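Flavin-containing monooxygenase (Allium sativum, PDB 6WPU) probably oxidises the sulfur of S-allyl-L-cysteine to the sulfoxide, acting as an FAD-containing S-monooxygenase. Local coordinates at residues 214-219 against 286-291; 238-243 against 261-266; 321-326 against 351-356. All coordinates share one frame; numbering follows the deposited sequence.

Contact 1. Residues 214-219 against 286-291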
loop_
_atom_site.group_PDB
_atom_site.type_symbol
_atom_site.label_atom_id
_atom_site.label_comp_id
_atom_site.label_asym_id
_atom_site.label_seq_id
_atom_site.Cartn_x
_atom_site.Cartn_y
_atom_site.Cartn_z
ATOM N N HIS A 214 20.919 19.256 -0.310
ATOM C CA HIS A 214 21.359 20.545 0.194
ATOM C C HIS A 214 21.685 21.513 -0.946
ATOM O O HIS A 214 22.499 21.211 -1.821
ATOM C CB HIS A 214 22.580 20.333 1.088
ATOM C CG HIS A 214 23.125 21.604 1.647
ATOM N ND1 HIS A 214 24.469 21.801 1.887
ATOM C CD2 HIS A 214 22.505 22.756 1.994
ATOM C CE1 HIS A 214 24.651 23.022 2.361
ATOM N NE2 HIS A 214 23.475 23.618 2.440
ATOM N N ASP A 215 21.014 22.664 -0.959
ATOM C CA ASP A 215 21.250 23.717 -1.949
ATOM C C ASP A 215 20.939 23.277 -3.388
ATOM O O ASP A 215 21.394 23.904 -4.344
ATOM C CB ASP A 215 22.688 24.239 -1.856
ATOM C CG ASP A 215 22.850 25.605 -2.506
ATOM O OD1 ASP A 215 21.925 26.430 -2.351
ATOM O OD2 ASP A 215 23.883 25.845 -3.175
ATOM N N GLN A 216 20.181 22.207 -3.584
ATOM C CA GLN A 216 19.793 21.791 -4.924
ATOM C C GLN A 216 18.441 22.396 -5.275
ATOM O O GLN A 216 17.670 22.791 -4.397
ATOM C CB GLN A 216 19.697 20.262 -5.020
ATOM C CG GLN A 216 20.977 19.521 -4.659
ATOM C CD GLN A 216 22.146 19.998 -5.493
ATOM O OE1 GLN A 216 22.244 19.680 -6.671
ATOM N NE2 GLN A 216 23.027 20.789 -4.888
ATOM N N VAL A 217 18.153 22.453 -6.574
ATOM C CA VAL A 217 16.820 22.778 -7.072
ATOM C C VAL A 217 16.153 21.470 -7.483
ATOM O O VAL A 217 16.646 20.766 -8.377
ATOM C CB VAL A 217 16.875 23.764 -8.247
ATOM C CG1 VAL A 217 15.474 23.988 -8.791
ATOM C CG2 VAL A 217 17.507 25.105 -7.826
ATOM N N VAL A 218 15.030 21.149 -6.837
ATOM C CA VAL A 218 14.395 19.835 -6.927
ATOM C C VAL A 218 12.971 20.004 -7.435
ATOM O O VAL A 218 12.221 20.856 -6.940
ATOM C CB VAL A 218 14.391 19.120 -5.566
ATOM C CG1 VAL A 218 13.854 17.675 -5.709
ATOM C CG2 VAL A 218 15.796 19.126 -4.955
ATOM N N VAL A 219 12.599 19.196 -8.418
ATOM C CA VAL A 219 11.218 19.104 -8.872
ATOM C C VAL A 219 10.654 17.769 -8.390
ATOM O O VAL A 219 11.273 16.714 -8.586
ATOM C CB VAL A 219 11.114 19.250 -10.397
ATOM C CG1 VAL A 219 9.663 19.065 -10.851
ATOM C CG2 VAL A 219 11.650 20.626 -10.836
ATOM N N HIS A 286 16.345 26.388 -13.476
ATOM C CA HIS A 286 17.363 25.367 -13.682
ATOM C C HIS A 286 17.270 24.339 -12.563
ATOM O O HIS A 286 17.275 24.689 -11.378
ATOM C CB HIS A 286 18.778 25.950 -13.734
ATOM C CG HIS A 286 19.833 24.893 -13.874
ATOM N ND1 HIS A 286 20.425 24.277 -12.788
ATOM C CD2 HIS A 286 20.343 24.283 -14.973
ATOM C CE1 HIS A 286 21.276 23.360 -13.212
ATOM N NE2 HIS A 286 21.243 23.340 -14.534
ATOM N N VAL A 287 17.204 23.070 -12.937
ATOM C CA VAL A 287 16.868 21.994 -12.009
ATOM C C VAL A 287 18.011 20.990 -11.978
ATOM O O VAL A 287 18.532 20.599 -13.028
ATOM C CB VAL A 287 15.549 21.316 -12.405
ATOM C CG1 VAL A 287 15.248 20.120 -11.474
ATOM C CG2 VAL A 287 14.429 22.334 -12.397
ATOM N N ASP A 288 18.407 20.598 -10.768
ATOM C CA ASP A 288 19.398 19.555 -10.524
ATOM C C ASP A 288 18.786 18.161 -10.467
ATOM O O ASP A 288 19.391 17.205 -10.969
ATOM C CB ASP A 288 20.140 19.850 -9.211
ATOM C CG ASP A 288 20.727 21.267 -9.183
ATOM O OD1 ASP A 288 21.645 21.536 -9.992
ATOM O OD2 ASP A 288 20.252 22.113 -8.385
ATOM N N VAL A 289 17.608 18.016 -9.844
ATOM C CA VAL A 289 16.993 16.709 -9.590
ATOM C C VAL A 289 15.507 16.759 -9.942
ATOM O O VAL A 289 14.790 17.673 -9.514
ATOM C CB VAL A 289 17.150 16.260 -8.122
ATOM C CG1 VAL A 289 16.570 14.819 -7.937
ATOM C CG2 VAL A 289 18.579 16.329 -7.672
ATOM N N ILE A 290 15.043 15.765 -10.698
ATOM C CA ILE A 290 13.618 15.520 -10.904
ATOM C C ILE A 290 13.285 14.201 -10.230
ATOM O O ILE A 290 13.908 13.175 -10.526
ATOM C CB ILE A 290 13.242 15.476 -12.391
ATOM C CG1 ILE A 290 13.507 16.829 -13.060
ATOM C CG2 ILE A 290 11.780 15.081 -12.541
ATOM C CD1 ILE A 290 13.286 16.815 -14.542
ATOM N N MET A 291 12.317 14.220 -9.318
ATOM C CA MET A 291 11.891 13.013 -8.615
ATOM C C MET A 291 10.458 12.685 -9.025
ATOM O O MET A 291 9.570 13.537 -8.908
ATOM C CB MET A 291 11.993 13.188 -7.099
ATOM C CG MET A 291 11.488 11.942 -6.327
ATOM S SD MET A 291 11.391 12.155 -4.531
ATOM C CE MET A 291 12.969 12.928 -4.144
#

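Contact 2. Residues 238-243 against 261-266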
loop_
_atom_site.group_PDB
_atom_site.type_symbol
_atom_site.label_atom_id
_atom_site.label_comp_id
_atom_site.label_asym_id
_atom_site.label_seq_id
_atom_site.Cartn_x
_atom_site.Cartn_y
_atom_site.Cartn_z
ATOM N N ALA A 238 17.060 21.772 0.658
ATOM C CA ALA A 238 17.127 22.187 -0.734
ATOM C C ALA A 238 17.098 23.708 -0.858
ATOM O O ALA A 238 16.518 24.417 -0.028
ATOM C CB ALA A 238 15.963 21.582 -1.523
ATOM N N LYS A 239 17.732 24.207 -1.918
ATOM C CA LYS A 239 17.601 25.621 -2.241
ATOM C C LYS A 239 16.174 25.941 -2.671
ATOM O O LYS A 239 15.565 26.894 -2.175
ATOM C CB LYS A 239 18.588 26.006 -3.336
ATOM C CG LYS A 239 18.649 27.524 -3.571
ATOM C CD LYS A 239 18.672 27.872 -5.056
ATOM C CE LYS A 239 19.954 28.565 -5.466
ATOM N NZ LYS A 239 21.006 27.572 -5.785
ATOM N N GLU A 240 15.620 25.148 -3.591
ATOM C CA GLU A 240 14.237 25.317 -4.032
ATOM C C GLU A 240 13.586 23.964 -4.277
ATOM O O GLU A 240 14.218 23.052 -4.820
ATOM C CB GLU A 240 14.140 26.134 -5.314
ATOM C CG GLU A 240 14.504 27.595 -5.149
ATOM C CD GLU A 240 14.461 28.334 -6.470
ATOM O OE1 GLU A 240 15.193 29.339 -6.615
ATOM O OE2 GLU A 240 13.701 27.894 -7.369
ATOM N N VAL A 241 12.320 23.845 -3.887
ATOM C CA VAL A 241 11.502 22.671 -4.181
ATOM C C VAL A 241 10.296 23.137 -4.990
ATOM O O VAL A 241 9.612 24.089 -4.601
ATOM C CB VAL A 241 11.071 21.939 -2.896
ATOM C CG1 VAL A 241 10.287 20.666 -3.234
ATOM C CG2 VAL A 241 12.299 21.602 -2.045
ATOM N N HIS A 242 10.059 22.490 -6.128
ATOM C CA HIS A 242 8.933 22.799 -7.000
ATOM C C HIS A 242 8.109 21.529 -7.174
ATOM O O HIS A 242 8.637 20.506 -7.629
ATOM C CB HIS A 242 9.420 23.317 -8.354
ATOM C CG HIS A 242 10.158 24.619 -8.277
ATOM N ND1 HIS A 242 9.547 25.831 -8.502
ATOM C CD2 HIS A 242 11.455 24.895 -7.999
ATOM C CE1 HIS A 242 10.437 26.801 -8.371
ATOM N NE2 HIS A 242 11.600 26.258 -8.055
ATOM N N ILE A 243 6.834 21.580 -6.790
ATOM C CA ILE A 243 5.927 20.447 -6.952
ATOM C C ILE A 243 5.160 20.635 -8.250
ATOM O O ILE A 243 4.577 21.699 -8.484
ATOM C CB ILE A 243 4.963 20.311 -5.761
ATOM C CG1 ILE A 243 5.725 20.378 -4.437
ATOM C CG2 ILE A 243 4.195 18.999 -5.848
ATOM C CD1 ILE A 243 4.840 20.201 -3.211
ATOM N N ASN A 261 10.856 28.398 0.454
ATOM C CA ASN A 261 11.637 27.808 -0.629
ATOM C C ASN A 261 10.897 26.661 -1.323
ATOM O O ASN A 261 11.534 25.771 -1.903
ATOM C CB ASN A 261 12.989 27.318 -0.101
ATOM C CG ASN A 261 12.843 26.102 0.815
ATOM O OD1 ASN A 261 11.831 25.954 1.509
ATOM N ND2 ASN A 261 13.856 25.219 0.811
ATOM N N MET A 262 9.563 26.654 -1.281
ATOM C CA MET A 262 8.763 25.605 -1.909
ATOM C C MET A 262 7.644 26.239 -2.718
ATOM O O MET A 262 6.920 27.102 -2.211
ATOM C CB MET A 262 8.172 24.637 -0.880
ATOM C CG MET A 262 7.362 23.494 -1.508
ATOM S SD MET A 262 6.806 22.223 -0.329
ATOM C CE MET A 262 7.958 22.502 0.994
ATOM N N TRP A 263 7.513 25.823 -3.978
ATOM C CA TRP A 263 6.481 26.351 -4.858
ATOM C C TRP A 263 5.664 25.215 -5.457
ATOM O O TRP A 263 6.180 24.117 -5.698
ATOM C CB TRP A 263 7.080 27.194 -5.975
ATOM C CG TRP A 263 7.630 28.503 -5.480
ATOM C CD1 TRP A 263 6.984 29.718 -5.452
ATOM C CD2 TRP A 263 8.933 28.728 -4.931
ATOM N NE1 TRP A 263 7.812 30.674 -4.918
ATOM C CE2 TRP A 263 9.011 30.097 -4.592
ATOM C CE3 TRP A 263 10.038 27.905 -4.691
ATOM C CZ2 TRP A 263 10.155 30.661 -4.030
ATOM C CZ3 TRP A 263 11.175 28.467 -4.131
ATOM C CH2 TRP A 263 11.225 29.835 -3.810
ATOM N N LEU A 264 4.388 25.507 -5.710
ATOM C CA LEU A 264 3.433 24.570 -6.288
ATOM C C LEU A 264 3.140 24.952 -7.733
ATOM O O LEU A 264 2.873 26.121 -8.033
ATOM C CB LEU A 264 2.133 24.553 -5.482
ATOM C CG LEU A 264 2.309 24.294 -3.989
ATOM C CD1 LEU A 264 1.132 24.844 -3.212
ATOM C CD2 LEU A 264 2.435 22.828 -3.764
ATOM N N HIS A 265 3.183 23.966 -8.618
ATOM C CA HIS A 265 2.862 24.151 -10.022
ATOM C C HIS A 265 1.887 23.066 -10.454
ATOM O O HIS A 265 1.634 22.093 -9.737
ATOM C CB HIS A 265 4.111 24.093 -10.902
ATOM C CG HIS A 265 5.193 25.030 -10.471
ATOM N ND1 HIS A 265 5.200 26.365 -10.814
ATOM C CD2 HIS A 265 6.302 24.825 -9.720
ATOM C CE1 HIS A 265 6.267 26.943 -10.292
ATOM N NE2 HIS A 265 6.950 26.031 -9.623
ATOM N N SER A 266 1.369 23.235 -11.662
ATOM C CA SER A 266 0.444 22.259 -12.203
ATOM C C SER A 266 1.184 21.121 -12.893
ATOM O O SER A 266 0.970 19.947 -12.572
ATOM C CB SER A 266 -0.526 22.947 -13.162
ATOM O OG SER A 266 -1.627 22.099 -13.420
#

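Contact 3. Residues 321-326 against 351-356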
loop_
_atom_site.group_PDB
_atom_site.type_symbol
_atom_site.label_atom_id
_atom_site.label_comp_id
_atom_site.label_asym_id
_atom_site.label_seq_id
_atom_site.Cartn_x
_atom_site.Cartn_y
_atom_site.Cartn_z
ATOM N N LYS A 321 -14.804 -8.791 -5.894
ATOM C CA LYS A 321 -14.626 -7.977 -4.684
ATOM C C LYS A 321 -13.149 -7.658 -4.433
ATOM O O LYS A 321 -12.719 -7.509 -3.286
ATOM C CB LYS A 321 -15.247 -8.663 -3.461
ATOM C CG LYS A 321 -16.727 -9.020 -3.616
ATOM C CD LYS A 321 -17.536 -7.787 -4.025
ATOM C CE LYS A 321 -19.030 -8.064 -3.960
ATOM N NZ LYS A 321 -19.819 -6.971 -4.569
ATOM N N HIS A 322 -12.359 -7.563 -5.511
ATOM C CA HIS A 322 -10.928 -7.247 -5.464
ATOM C C HIS A 322 -10.096 -8.353 -4.815
ATOM O O HIS A 322 -8.932 -8.120 -4.449
ATOM C CB HIS A 322 -10.638 -5.913 -4.741
ATOM C CG HIS A 322 -11.499 -4.764 -5.181
ATOM N ND1 HIS A 322 -11.235 -4.021 -6.315
ATOM C CD2 HIS A 322 -12.595 -4.203 -4.613
ATOM C CE1 HIS A 322 -12.146 -3.072 -6.442
ATOM N NE2 HIS A 322 -12.980 -3.156 -5.421
ATOM N N VAL A 323 -10.647 -9.565 -4.687
ATOM C CA VAL A 323 -10.014 -10.609 -3.891
ATOM C C VAL A 323 -9.860 -11.913 -4.671
ATOM O O VAL A 323 -8.763 -12.481 -4.720
ATOM C CB VAL A 323 -10.807 -10.839 -2.585
ATOM C CG1 VAL A 323 -10.372 -12.142 -1.890
ATOM C CG2 VAL A 323 -10.606 -9.668 -1.643
ATOM N N PHE A 324 -10.957 -12.404 -5.263
ATOM C CA PHE A 324 -11.066 -13.767 -5.789
ATOM C C PHE A 324 -11.091 -13.787 -7.311
ATOM O O PHE A 324 -12.044 -13.271 -7.909
ATOM C CB PHE A 324 -12.343 -14.437 -5.270
ATOM C CG PHE A 324 -12.277 -14.906 -3.853
ATOM C CD1 PHE A 324 -11.441 -15.957 -3.484
ATOM C CD2 PHE A 324 -13.099 -14.341 -2.888
ATOM C CE1 PHE A 324 -11.403 -16.420 -2.164
ATOM C CE2 PHE A 324 -13.074 -14.803 -1.568
ATOM C CZ PHE A 324 -12.220 -15.850 -1.209
ATOM N N PRO A 325 -10.131 -14.415 -7.978
ATOM C CA PRO A 325 -10.294 -14.710 -9.413
ATOM C C PRO A 325 -11.442 -15.680 -9.618
ATOM O O PRO A 325 -11.401 -16.807 -9.100
ATOM C CB PRO A 325 -8.952 -15.351 -9.807
ATOM C CG PRO A 325 -7.994 -15.007 -8.689
ATOM C CD PRO A 325 -8.845 -14.882 -7.445
ATOM N N PRO A 326 -12.493 -15.278 -10.351
ATOM C CA PRO A 326 -13.702 -16.119 -10.418
ATOM C C PRO A 326 -13.428 -17.550 -10.844
ATOM O O PRO A 326 -13.976 -18.476 -10.237
ATOM C CB PRO A 326 -14.584 -15.380 -11.431
ATOM C CG PRO A 326 -14.163 -13.933 -11.298
ATOM C CD PRO A 326 -12.670 -13.997 -11.067
ATOM N N SER A 351 -9.256 -11.119 4.899
ATOM C CA SER A 351 -8.744 -12.447 5.182
ATOM C C SER A 351 -9.703 -13.206 6.090
ATOM O O SER A 351 -9.777 -14.435 6.018
ATOM C CB SER A 351 -7.343 -12.343 5.785
ATOM O OG SER A 351 -7.356 -11.531 6.942
ATOM N N LYS A 352 -10.474 -12.480 6.903
ATOM C CA LYS A 352 -11.562 -13.092 7.653
ATOM C C LYS A 352 -12.594 -13.695 6.703
ATOM O O LYS A 352 -13.093 -14.804 6.927
ATOM C CB LYS A 352 -12.198 -12.041 8.570
ATOM C CG LYS A 352 -12.968 -12.579 9.763
ATOM C CD LYS A 352 -13.555 -11.429 10.594
ATOM C CE LYS A 352 -12.472 -10.603 11.294
ATOM N NZ LYS A 352 -11.839 -11.361 12.427
ATOM N N TRP A 353 -12.900 -12.986 5.620
ATOM C CA TRP A 353 -13.817 -13.491 4.606
ATOM C C TRP A 353 -13.235 -14.711 3.902
ATOM O O TRP A 353 -13.914 -15.742 3.750
ATOM C CB TRP A 353 -14.107 -12.374 3.607
ATOM C CG TRP A 353 -15.101 -12.692 2.543
ATOM C CD1 TRP A 353 -16.291 -13.360 2.690
ATOM C CD2 TRP A 353 -15.001 -12.346 1.159
ATOM N NE1 TRP A 353 -16.932 -13.457 1.476
ATOM C CE2 TRP A 353 -16.164 -12.833 0.520
ATOM C CE3 TRP A 353 -14.035 -11.674 0.392
ATOM C CZ2 TRP A 353 -16.394 -12.665 -0.846
ATOM C CZ3 TRP A 353 -14.268 -11.504 -0.963
ATOM C CH2 TRP A 353 -15.442 -11.997 -1.568
ATOM N N ILE A 354 -11.973 -14.610 3.472
ATOM C CA ILE A 354 -11.324 -15.716 2.775
ATOM C C ILE A 354 -11.335 -16.972 3.643
ATOM O O ILE A 354 -11.673 -18.063 3.174
ATOM C CB ILE A 354 -9.892 -15.333 2.370
ATOM C CG1 ILE A 354 -9.888 -14.247 1.291
ATOM C CG2 ILE A 354 -9.115 -16.571 1.879
ATOM C CD1 ILE A 354 -8.491 -13.635 1.127
ATOM N N ALA A 355 -10.960 -16.831 4.920
ATOM C CA ALA A 355 -10.872 -17.988 5.807
ATOM C C ALA A 355 -12.231 -18.660 5.975
ATOM O O ALA A 355 -12.329 -19.893 5.942
ATOM C CB ALA A 355 -10.314 -17.572 7.168
ATOM N N ALA A 356 -13.293 -17.860 6.128
ATOM C CA ALA A 356 -14.629 -18.413 6.291
ATOM C C ALA A 356 -15.122 -19.082 5.014
ATOM O O ALA A 356 -15.860 -20.074 5.080
ATOM C CB ALA A 356 -15.592 -17.315 6.732
#

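Contact 1. Residues 214-219 against 286-291
The side-chain amide of Gln216 and the carboxylate of Asp288 meet with their planes 40° apart and their chains crossing at about a right angle. Gln216 OE1 lies over one face of the carboxylate, 3.3 Å from Asp288 CG. Gln216 NE2 donates, within the amide plane, to His214 O at 3.1 Å, a bond that would hold the amide's rotation. At the carboxylate edge, Asp288 OD2 offers its anti lone pair to the backbone of Val217, with Val217 N at 2.8 Å and an almost straight N-H...O angle of 174°.

Asp288 thus grips one residue twice. Its CG stands beside its own backbone N (chi1 -53°), which turns the carboxylate back to Val217 N while Asp288 N donates to Val217 O at 3.0 Å. Val217 O also accepts from Val289 N, in a longer bond of 3.3 Å. Farther along, ordinary pairing takes over: Val219 N donates to Val289 O, and Met291 N to Val219 O. A side-chain oxygen therefore opens a pairing that peptide groups continue.

Apolar side chains close in around these bonds. Val219 CG2 reaches both branches of Val287, CG2 at 3.6 Å and CG1 at 3.7 Å. Val219 and Ile290 point to one face of the sheet, Val218 and Val289 to the other, where helix 225-234 packs on Val218. Strand 217-221, that helix and strand 240-244 form a beta-alpha-beta crossover, and 289-292 runs parallel on the other side of 217-221, as expected of a Rossmann-type domain and consistent with the family's NADPH-binding domain.

Contact 2. Residues 238-243 against 261-266
His242 and Trp263 sit abreast on neighbouring parallel strands of what is probably a Rossmann-type sheet, their side chains pointing the same way. The planes are only 18° apart, yet the rings are slid so far, with centroids 5.3 Å apart, that they barely overlap; Trp263 CE3 alone lies over a face of His242. His265, two residues after Trp263, meets the same imidazole rim to rim. The link between them is a hydrogen bond in which His242 ND1 and His265 NE2 lie 2.8 Å apart, and either could be the donor. On its other nitrogen, His242 NE2 donates in the ring plane to the anti lone pair of Glu240 OE2, at 2.7 Å. With both nitrogens engaged, the rotation of the His242 ring is fixed. His265 ND1 in turn bonds Asp281, which gives a hydrogen-bonded chain Glu240-His242-His265-Asp281.

Glu240 also leans on the indole: CG lies 3.6 Å from Trp263 CZ3.

On the opposite face, Ile243 and Leu264 run side by side, and Ile243 CD1 touches Leu264 CD2 at 3.6 Å. Met262 approaches Ile243 obliquely, against Ser231 of helix 225-234. At the start of the pairing, Asn261 places CG between its backbone N and carbonyl carbon (chi1 69°), and its ND2, also bonded to Ala235 O, reaches Ala238 O at 2.9 Å, from 37° above the carbonyl plane.

Contact 3. Residues 321-326 against 351-356
Trp353 holds CG opposite its backbone N (chi1 -176°), which throws the indole off helix 343-358 toward Phe324, whose own CG lies beside its backbone N (chi1 -76°) and sends the phenyl ring to meet it. The result is a T-shaped stack: the edge of Phe324 points at the face of the six-membered ring of Trp353, with planes at 74° and centroids 4.9 Å apart. The CD2-CE2 edge of Phe324 makes the approach, CE2 lying 3.6 Å from Trp353 CZ3 and offset toward the rim.

Aliphatic groups also meet the indole tip. Val323 CB comes in at the ring edge, near its plane, 3.9 Å from Trp353 CZ3. Lys321 crosses the same end at about a right angle, with CG 3.8 Å from Trp353 CH2; the bend at its chi2 then carries the ammonium elsewhere, to a cation-pi contact with Trp404. Ile354 completes the cluster, its CG1 lying 3.8 Å from both Phe324 CZ and Val323 CG1. No hydrogen bond crosses this interface, which is held by aromatic and aliphatic packing.

Helix 398-409 brings Trp404 edge-to-face against Trp353, with Leu405 touching Trp353 and Tyr401 on Val323. In strand 332-334, outermost within this chain in the five-stranded parallel sheet of what is probably the FAD-binding domain, Ser333 touches both Phe324 and Ile354. The 321-326 loop is thus packed among two helices and a sheet edge.

Contacts 1 and 2 are continuous. Their centres are 9 Å apart, and strands 217-221 and 240-244 are neighbours in the mixed sheet, where Val218 O and His242 N lie 2.8 Å apart in a probable hydrogen bond. Along the chain, both segments of contact 2 fall between the two halves of contact 1; across the sheet, the strand order runs 200-203, 289-292, 217-221, 240-244, 262-271. Contact 3 follows later, on the other side of the chain's centre, its own centre about 45 Å from that of contact 1 and 43 Å from that of contact 2. The separation matches a two-domain flavoprotein, with contact 3 beside the probable FAD-binding sheet and the others in the probable NADPH-binding domain.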